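Local coordinates for adhesion G-protein coupled receptor G6 (Danio rerio, PDB 6V55) that probably acts as a cell-adhesion receptor coupled to G proteins in myelination, presenting a large, calcium-binding, multidomain extracellular region, at residues A[188-193]-A[235-241]; A[565-570]-A[677-682]. All coordinates share one frame. Residue numbers count along the deposited sequence, not the author numbering.

Contact 1 (A[188-193]-A[235-241]); sequences IGASYC and CSASQIY
Segment 188-193 is the tip of a two-residue β-hairpin: I188 N bonds S191 O (3.0 Å), S191 N bonds I188 O (2.9 Å), and G189 (65/-92) with A190 (-132/5) forms a distorted turn related to type II'. Segment 235-241 leaves C235 extended (-110/93), curls in tight turns through I240 and re-extends at Y241, with S238 N on C235 O (3.2 Å). Closest CA pairs are G189-Y241 5.6 Å, S191-S238 6.2 Å and C193-C235 5.7 Å. At one end C193 (chi1 m) and C235 (chi1 t) form a left-handed disulfide, SG to SG 2.1 Å, chi3 -75°; S238 CB rests 3.8 Å from C193 SG. At the other end Y241 (chi1 m, chi2 -71°) lays a ring face against the turn, its CG 4.0 Å from G189 CA and its OH 3.4 Å from A190 CB; a CB on G189 would collide with CG. Between them, S191 takes the p rotamer, OG bonding I188 O (2.8 Å) while its CB meets A237 CB at 3.9 Å. S238 OG donates to C235 O (3.0 Å) and also bonds W215 NE1. The bridge ties edge strand 191-194 of one sheet of the β-sandwich to the loop following edge strand 229-234 of the other. With the S191 and S238 hydroxyls bonded within their own segments, cohesion comes from one covalent bond and van der Waals contact.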
ATOM      1  N   ILE A 188     -30.769 -12.030 -48.815  1.00 50.54           N
ATOM      2  CA  ILE A 188     -31.655 -12.673 -47.837  1.00 39.07           C
ATOM      3  C   ILE A 188     -32.222 -13.964 -48.419  1.00 45.05           C
ATOM      4  O   ILE A 188     -32.912 -13.942 -49.446  1.00 47.26           O
ATOM      5  CB  ILE A 188     -32.796 -11.758 -47.366  1.00 38.85           C
ATOM      6  CG1 ILE A 188     -32.275 -10.396 -46.924  1.00 38.29           C
ATOM      7  CG2 ILE A 188     -33.476 -12.394 -46.176  1.00 38.45           C
ATOM      8  CD1 ILE A 188     -33.352  -9.441 -46.461  1.00 38.07           C
ATOM      9  N   GLY A 189     -31.984 -15.075 -47.718  1.00 43.84           N
ATOM     10  CA  GLY A 189     -32.412 -16.395 -48.151  1.00 44.68           C
ATOM     11  C   GLY A 189     -31.720 -16.836 -49.427  1.00 44.48           C
ATOM     12  O   GLY A 189     -30.634 -17.434 -49.402  1.00 42.35           O
ATOM     13  N   ALA A 190     -32.366 -16.547 -50.555  1.00 44.63           N
ATOM     14  CA  ALA A 190     -31.776 -16.741 -51.867  1.00 43.59           C
ATOM     15  C   ALA A 190     -31.936 -15.520 -52.750  1.00 45.45           C
ATOM     16  O   ALA A 190     -31.567 -15.577 -53.927  1.00 48.86           O
ATOM     17  CB  ALA A 190     -32.397 -17.954 -52.577  1.00 42.78           C
ATOM     18  N   SER A 191     -32.476 -14.426 -52.228  1.00 46.01           N
ATOM     19  CA  SER A 191     -32.780 -13.243 -53.016  1.00 46.93           C
ATOM     20  C   SER A 191     -31.760 -12.148 -52.737  1.00 44.17           C
ATOM     21  O   SER A 191     -30.961 -12.226 -51.805  1.00 41.05           O
ATOM     22  CB  SER A 191     -34.193 -12.741 -52.706  1.00 49.98           C
ATOM     23  OG  SER A 191     -34.331 -12.467 -51.315  1.00 52.04           O
ATOM     24  N   TYR A 192     -31.812 -11.102 -53.558  1.00 44.36           N
ATOM     25  CA  TYR A 192     -30.901  -9.970 -53.454  1.00 42.06           C
ATOM     26  C   TYR A 192     -31.709  -8.691 -53.311  1.00 41.84           C
ATOM     27  O   TYR A 192     -32.490  -8.336 -54.204  1.00 42.57           O
ATOM     28  CB  TYR A 192     -30.003  -9.882 -54.677  1.00 42.09           C
ATOM     29  CG  TYR A 192     -28.906 -10.895 -54.734  1.00 43.26           C
ATOM     30  CD1 TYR A 192     -27.601 -10.575 -54.336  1.00 43.53           C
ATOM     31  CD2 TYR A 192     -29.171 -12.182 -55.207  1.00 45.07           C
ATOM     32  CE1 TYR A 192     -26.584 -11.534 -54.400  1.00 46.45           C
ATOM     33  CE2 TYR A 192     -28.189 -13.133 -55.274  1.00 48.29           C
ATOM     34  CZ  TYR A 192     -26.903 -12.813 -54.874  1.00 50.75           C
ATOM     35  OH  TYR A 192     -25.971 -13.808 -54.981  1.00 51.98           O
ATOM     36  N   CYS A 193     -31.515  -8.005 -52.195  1.00 42.82           N
ATOM     37  CA  CYS A 193     -32.184  -6.742 -51.905  1.00 45.59           C
ATOM     38  C   CYS A 193     -31.116  -5.656 -51.929  1.00 42.89           C
ATOM     39  O   CYS A 193     -30.331  -5.535 -50.982  1.00 39.34           O
ATOM     40  CB  CYS A 193     -32.903  -6.811 -50.560  1.00 51.68           C
ATOM     41  SG  CYS A 193     -34.067  -8.213 -50.431  1.00 60.93           S
ATOM     42  N   CYS A 235     -38.450  -4.927 -50.774  1.00 42.24           N
ATOM     43  CA  CYS A 235     -37.840  -6.044 -51.487  1.00 47.30           C
ATOM     44  C   CYS A 235     -38.876  -7.157 -51.495  1.00 53.72           C
ATOM     45  O   CYS A 235     -38.958  -7.942 -50.548  1.00 58.87           O
ATOM     46  CB  CYS A 235     -36.557  -6.485 -50.828  1.00 48.92           C
ATOM     47  SG  CYS A 235     -35.623  -7.750 -51.721  1.00 56.86           S
ATOM     48  N   SER A 236     -39.676  -7.210 -52.571  1.00 53.23           N
ATOM     49  CA  SER A 236     -40.832  -8.103 -52.602  1.00 49.94           C
ATOM     50  C   SER A 236     -40.435  -9.564 -52.759  1.00 48.57           C
ATOM     51  O   SER A 236     -41.203 -10.440 -52.346  1.00 53.21           O
ATOM     52  CB  SER A 236     -41.789  -7.725 -53.733  1.00 43.29           C
ATOM     53  OG  SER A 236     -41.310  -8.240 -54.962  1.00 43.97           O
ATOM     54  N   ALA A 237     -39.247  -9.844 -53.322  1.00 43.88           N
ATOM     55  CA  ALA A 237     -38.736 -11.213 -53.400  1.00 43.99           C
ATOM     56  C   ALA A 237     -38.444 -11.806 -52.030  1.00 42.40           C
ATOM     57  O   ALA A 237     -38.527 -13.026 -51.871  1.00 42.54           O
ATOM     58  CB  ALA A 237     -37.462 -11.264 -54.250  1.00 46.34           C
ATOM     59  N   SER A 238     -38.152 -10.974 -51.037  1.00 41.66           N
ATOM     60  CA  SER A 238     -37.740 -11.433 -49.720  1.00 42.63           C
ATOM     61  C   SER A 238     -38.902 -11.841 -48.819  1.00 40.75           C
ATOM     62  O   SER A 238     -38.655 -12.243 -47.680  1.00 40.16           O
ATOM     63  CB  SER A 238     -36.922 -10.347 -49.010  1.00 40.23           C
ATOM     64  OG  SER A 238     -37.755  -9.473 -48.261  1.00 39.84           O
ATOM     65  N   GLN A 239     -40.155 -11.747 -49.275  1.00 41.22           N
ATOM     66  CA  GLN A 239     -41.269 -12.142 -48.420  1.00 41.05           C
ATOM     67  C   GLN A 239     -41.546 -13.638 -48.464  1.00 41.38           C
ATOM     68  O   GLN A 239     -42.459 -14.108 -47.782  1.00 42.06           O
ATOM     69  CB  GLN A 239     -42.529 -11.384 -48.809  1.00 41.38           C
ATOM     70  CG  GLN A 239     -42.303  -9.962 -49.271  1.00 42.80           C
ATOM     71  CD  GLN A 239     -43.604  -9.304 -49.714  1.00 45.82           C
ATOM     72  OE1 GLN A 239     -43.853  -9.113 -50.914  1.00 42.40           O
ATOM     73  NE2 GLN A 239     -44.457  -8.977 -48.741  1.00 47.50           N
ATOM     74  N   ILE A 240     -40.783 -14.375 -49.263  1.00 43.68           N
ATOM     75  CA  ILE A 240     -40.855 -15.824 -49.376  1.00 43.66           C
ATOM     76  C   ILE A 240     -39.978 -16.532 -48.331  1.00 43.19           C
ATOM     77  O   ILE A 240     -40.258 -17.671 -47.944  1.00 46.02           O
ATOM     78  CB  ILE A 240     -40.460 -16.134 -50.838  1.00 42.89           C
ATOM     79  CG1 ILE A 240     -41.463 -15.471 -51.759  1.00 43.47           C
ATOM     80  CG2 ILE A 240     -40.448 -17.575 -51.203  1.00 43.35           C
ATOM     81  CD1 ILE A 240     -42.905 -15.892 -51.516  1.00 43.69           C
ATOM     82  N   TYR A 241     -38.964 -15.861 -47.800  1.00 40.92           N
ATOM     83  CA  TYR A 241     -37.918 -16.535 -47.050  1.00 40.44           C
ATOM     84  C   TYR A 241     -38.055 -16.315 -45.554  1.00 39.64           C
ATOM     85  O   TYR A 241     -38.570 -15.299 -45.086  1.00 39.31           O
ATOM     86  CB  TYR A 241     -36.537 -16.077 -47.511  1.00 40.35           C
ATOM     87  CG  TYR A 241     -36.313 -16.404 -48.957  1.00 44.14           C
ATOM     88  CD1 TYR A 241     -36.134 -17.722 -49.368  1.00 43.76           C
ATOM     89  CD2 TYR A 241     -36.317 -15.398 -49.927  1.00 47.40           C
ATOM     90  CE1 TYR A 241     -35.942 -18.029 -50.711  1.00 46.11           C
ATOM     91  CE2 TYR A 241     -36.128 -15.694 -51.268  1.00 47.38           C
ATOM     92  CZ  TYR A 241     -35.939 -17.011 -51.650  1.00 49.12           C
ATOM     93  OH  TYR A 241     -35.753 -17.311 -52.978  1.00 54.82           O
TER

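Contact 2 (A[565-570]-A[677-682])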
ATOM      1  N   ILE A 565       8.506  -0.810  30.434  1.00 17.51           N
ATOM      2  CA  ILE A 565       9.489  -1.666  31.108  1.00 16.44           C
ATOM      3  C   ILE A 565       9.321  -3.141  30.717  1.00 19.23           C
ATOM      4  O   ILE A 565      10.314  -3.868  30.580  1.00 25.94           O
ATOM      5  CB  ILE A 565       9.393  -1.448  32.635  1.00 11.63           C
ATOM      6  CG1 ILE A 565       9.432   0.056  32.967  1.00 11.40           C
ATOM      7  CG2 ILE A 565      10.519  -2.150  33.361  1.00 12.70           C
ATOM      8  CD1 ILE A 565      10.763   0.762  32.704  1.00 11.74           C
ATOM      9  N   SER A 566       8.081  -3.591  30.486  1.00 13.95           N
ATOM     10  CA  SER A 566       7.845  -4.947  29.983  1.00 17.25           C
ATOM     11  C   SER A 566       8.403  -5.148  28.578  1.00 25.05           C
ATOM     12  O   SER A 566       8.938  -6.223  28.272  1.00 26.32           O
ATOM     13  CB  SER A 566       6.354  -5.246  29.965  1.00 17.42           C
ATOM     14  OG  SER A 566       6.088  -6.560  29.496  1.00 19.69           O
ATOM     15  N   ASN A 567       8.303  -4.119  27.726  1.00 25.15           N
ATOM     16  CA  ASN A 567       8.861  -4.209  26.388  1.00 22.41           C
ATOM     17  C   ASN A 567      10.381  -4.145  26.399  1.00 25.55           C
ATOM     18  O   ASN A 567      11.025  -4.746  25.532  1.00 32.22           O
ATOM     19  CB  ASN A 567       8.350  -3.078  25.532  1.00 21.73           C
ATOM     20  CG  ASN A 567       6.930  -3.239  25.120  1.00 20.96           C
ATOM     21  OD1 ASN A 567       6.301  -4.258  25.392  1.00 26.96           O
ATOM     22  ND2 ASN A 567       6.385  -2.194  24.502  1.00 16.40           N
ATOM     23  N   VAL A 568      10.990  -3.419  27.345  1.00 22.07           N
ATOM     24  CA  VAL A 568      12.450  -3.488  27.405  1.00 16.98           C
ATOM     25  C   VAL A 568      12.914  -4.794  28.027  1.00 17.79           C
ATOM     26  O   VAL A 568      14.065  -5.171  27.837  1.00 28.19           O
ATOM     27  CB  VAL A 568      13.139  -2.306  28.126  1.00 14.39           C
ATOM     28  CG1 VAL A 568      12.517  -0.970  27.738  1.00 14.26           C
ATOM     29  CG2 VAL A 568      13.207  -2.475  29.626  1.00 15.30           C
ATOM     30  N   MET A 569      12.036  -5.544  28.692  1.00 14.41           N
ATOM     31  CA  MET A 569      12.433  -6.858  29.172  1.00 14.77           C
ATOM     32  C   MET A 569      12.539  -7.904  28.070  1.00 24.07           C
ATOM     33  O   MET A 569      13.129  -8.956  28.311  1.00 27.24           O
ATOM     34  CB  MET A 569      11.447  -7.357  30.202  1.00 14.28           C
ATOM     35  CG  MET A 569      11.678  -6.794  31.542  1.00 19.55           C
ATOM     36  SD  MET A 569      10.471  -7.441  32.692  1.00 26.13           S
ATOM     37  CE  MET A 569       9.979  -5.834  33.250  1.00 31.80           C
ATOM     38  N   VAL A 570      11.961  -7.676  26.887  1.00 30.59           N
ATOM     39  CA  VAL A 570      12.095  -8.671  25.826  1.00 32.27           C
ATOM     40  C   VAL A 570      13.157  -8.214  24.841  1.00 34.28           C
ATOM     41  O   VAL A 570      13.336  -8.827  23.781  1.00 39.87           O
ATOM     42  CB  VAL A 570      10.768  -8.968  25.100  1.00 31.27           C
ATOM     43  CG1 VAL A 570       9.796  -9.627  26.041  1.00 32.54           C
ATOM     44  CG2 VAL A 570      10.160  -7.732  24.513  1.00 28.03           C
ATOM     45  N   PHE A 677       8.607 -10.463  38.187  1.00 17.31           N
ATOM     46  CA  PHE A 677       9.346 -10.261  36.945  1.00 14.64           C
ATOM     47  C   PHE A 677       9.381 -11.586  36.189  1.00 20.71           C
ATOM     48  O   PHE A 677      10.038 -12.539  36.615  1.00 23.35           O
ATOM     49  CB  PHE A 677      10.752  -9.741  37.223  1.00 13.32           C
ATOM     50  CG  PHE A 677      10.797  -8.299  37.654  1.00 12.54           C
ATOM     51  CD1 PHE A 677      10.611  -7.947  38.991  1.00 12.21           C
ATOM     52  CD2 PHE A 677      11.038  -7.291  36.722  1.00 12.27           C
ATOM     53  CE1 PHE A 677      10.655  -6.618  39.392  1.00 11.62           C
ATOM     54  CE2 PHE A 677      11.094  -5.949  37.116  1.00 11.69           C
ATOM     55  CZ  PHE A 677      10.905  -5.622  38.455  1.00 11.38           C
ATOM     56  N   GLY A 678       8.648 -11.657  35.080  1.00 25.90           N
ATOM     57  CA  GLY A 678       8.663 -12.868  34.280  1.00 25.80           C
ATOM     58  C   GLY A 678       9.962 -13.100  33.542  1.00 28.12           C
ATOM     59  O   GLY A 678      10.287 -14.250  33.231  1.00 29.48           O
ATOM     60  N   ARG A 679      10.714 -12.037  33.263  1.00 30.69           N
ATOM     61  CA  ARG A 679      11.964 -12.119  32.526  1.00 31.07           C
ATOM     62  C   ARG A 679      13.096 -11.605  33.406  1.00 31.45           C
ATOM     63  O   ARG A 679      12.882 -10.790  34.311  1.00 29.39           O
ATOM     64  CB  ARG A 679      11.864 -11.336  31.216  1.00 28.88           C
ATOM     65  CG  ARG A 679      10.898 -11.992  30.237  1.00 36.13           C
ATOM     66  CD  ARG A 679      11.233 -11.670  28.798  1.00 46.01           C
ATOM     67  NE  ARG A 679      12.586 -12.094  28.472  1.00 58.17           N
ATOM     68  CZ  ARG A 679      12.888 -13.256  27.905  1.00 66.29           C
ATOM     69  NH1 ARG A 679      11.917 -14.106  27.579  1.00 67.82           N
ATOM     70  NH2 ARG A 679      14.162 -13.560  27.661  1.00 68.24           N
ATOM     71  N   THR A 680      14.306 -12.109  33.168  1.00 32.65           N
ATOM     72  CA  THR A 680      15.399 -11.896  34.112  1.00 33.66           C
ATOM     73  C   THR A 680      16.494 -10.983  33.590  1.00 30.37           C
ATOM     74  O   THR A 680      17.532 -10.863  34.241  1.00 29.38           O
ATOM     75  CB  THR A 680      16.029 -13.228  34.531  1.00 36.47           C
ATOM     76  OG1 THR A 680      16.936 -13.675  33.510  1.00 38.45           O
ATOM     77  CG2 THR A 680      14.964 -14.290  34.788  1.00 37.79           C
ATOM     78  N   GLY A 681      16.287 -10.311  32.461  1.00 30.57           N
ATOM     79  CA  GLY A 681      17.379  -9.570  31.838  1.00 27.94           C
ATOM     80  C   GLY A 681      17.720  -8.244  32.495  1.00 28.03           C
ATOM     81  O   GLY A 681      18.680  -7.592  32.068  1.00 26.87           O
ATOM     82  N   LEU A 682      16.936  -7.802  33.470  1.00 31.10           N
ATOM     83  CA  LEU A 682      17.247  -6.591  34.213  1.00 29.67           C
ATOM     84  C   LEU A 682      18.114  -6.865  35.441  1.00 26.98           C
ATOM     85  O   LEU A 682      18.488  -5.916  36.142  1.00 27.53           O
ATOM     86  CB  LEU A 682      15.945  -5.876  34.635  1.00 25.56           C
ATOM     87  CG  LEU A 682      14.911  -5.405  33.586  1.00 19.99           C
ATOM     88  CD1 LEU A 682      13.586  -5.055  34.249  1.00 12.77           C
ATOM     89  CD2 LEU A 682      15.424  -4.207  32.791  1.00 13.67           C
TER
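The backbone of 565-570 continues helix 555-568 at its C-terminal end, with helical angles that loosen toward V570 (-101/11); M569 N makes weak bonds to I565 O (3.1 Å) and S566 O (3.2 Å). Segment 677-682 leaves strand 671-677 as an irregular loop, extended at R679 (-119/152) and turning at G681 and L682. The two backbones come closest at M569 and G681, CA to CA 6.2 Å. M569 gives up most surface here. With chi1 m, chi2 t and chi3 off the wells at -127°, its side chain reaches between L682 and F677: CG lies 3.7 Å from L682 CD1, and CE 3.9 Å from F677 CD2. M569 SD sits 5.4 Å from the F677 ring centroid, 77° off the normal, a Met-aromatic contact at the ring edge. L682 (m, t) also turns CD1 to I565 CG2 (4.3 Å) and CD2 to V568 CG2 (4.2 Å), joining a core that I565 and V568 share with helix 534-550. At the exposed border, R679 CD packs on V570 CG1 (3.7 Å). R679 CB lies 4.1 Å from M569 CB. R679 NE makes a weak, strongly bent hydrogen bond to M569 O (3.2 Å, 121°). L608 of strand 608-614 and L584 of helix 573-593 also touch F677, whose ring meets F683 edge-to-face. Such packing of a helical bundle against a β-sheet, in a chain that also carries a GPS motif, is consistent with the interface between helical subdomain A and β-rich subdomain B of a GAIN domain.

How the contacts relate
From the N terminus the chain comes first to contact 1, in the pentraxin-type sandwich, which closes a loop of 41 intervening residues that includes strands 209-216, 221-226 and 229-234. Further along, contact 2 opens at 565 and spans 106 residues, with helix 573-593 and strands from 600-603 to most of 671-677. The loops run in series, neither nested nor crossed. The centres of contact 1 and contact 2 are about 95 Å apart and the nearest atoms of contact 1 and contact 2 about 82 Å apart, on opposite sides of the chain's centre. Contact 1 joins the edge strand of one sheet to the loop that follows the edge strand of the other, whereas contact 2 joins the end of a helix to the loop leaving a sheet strand.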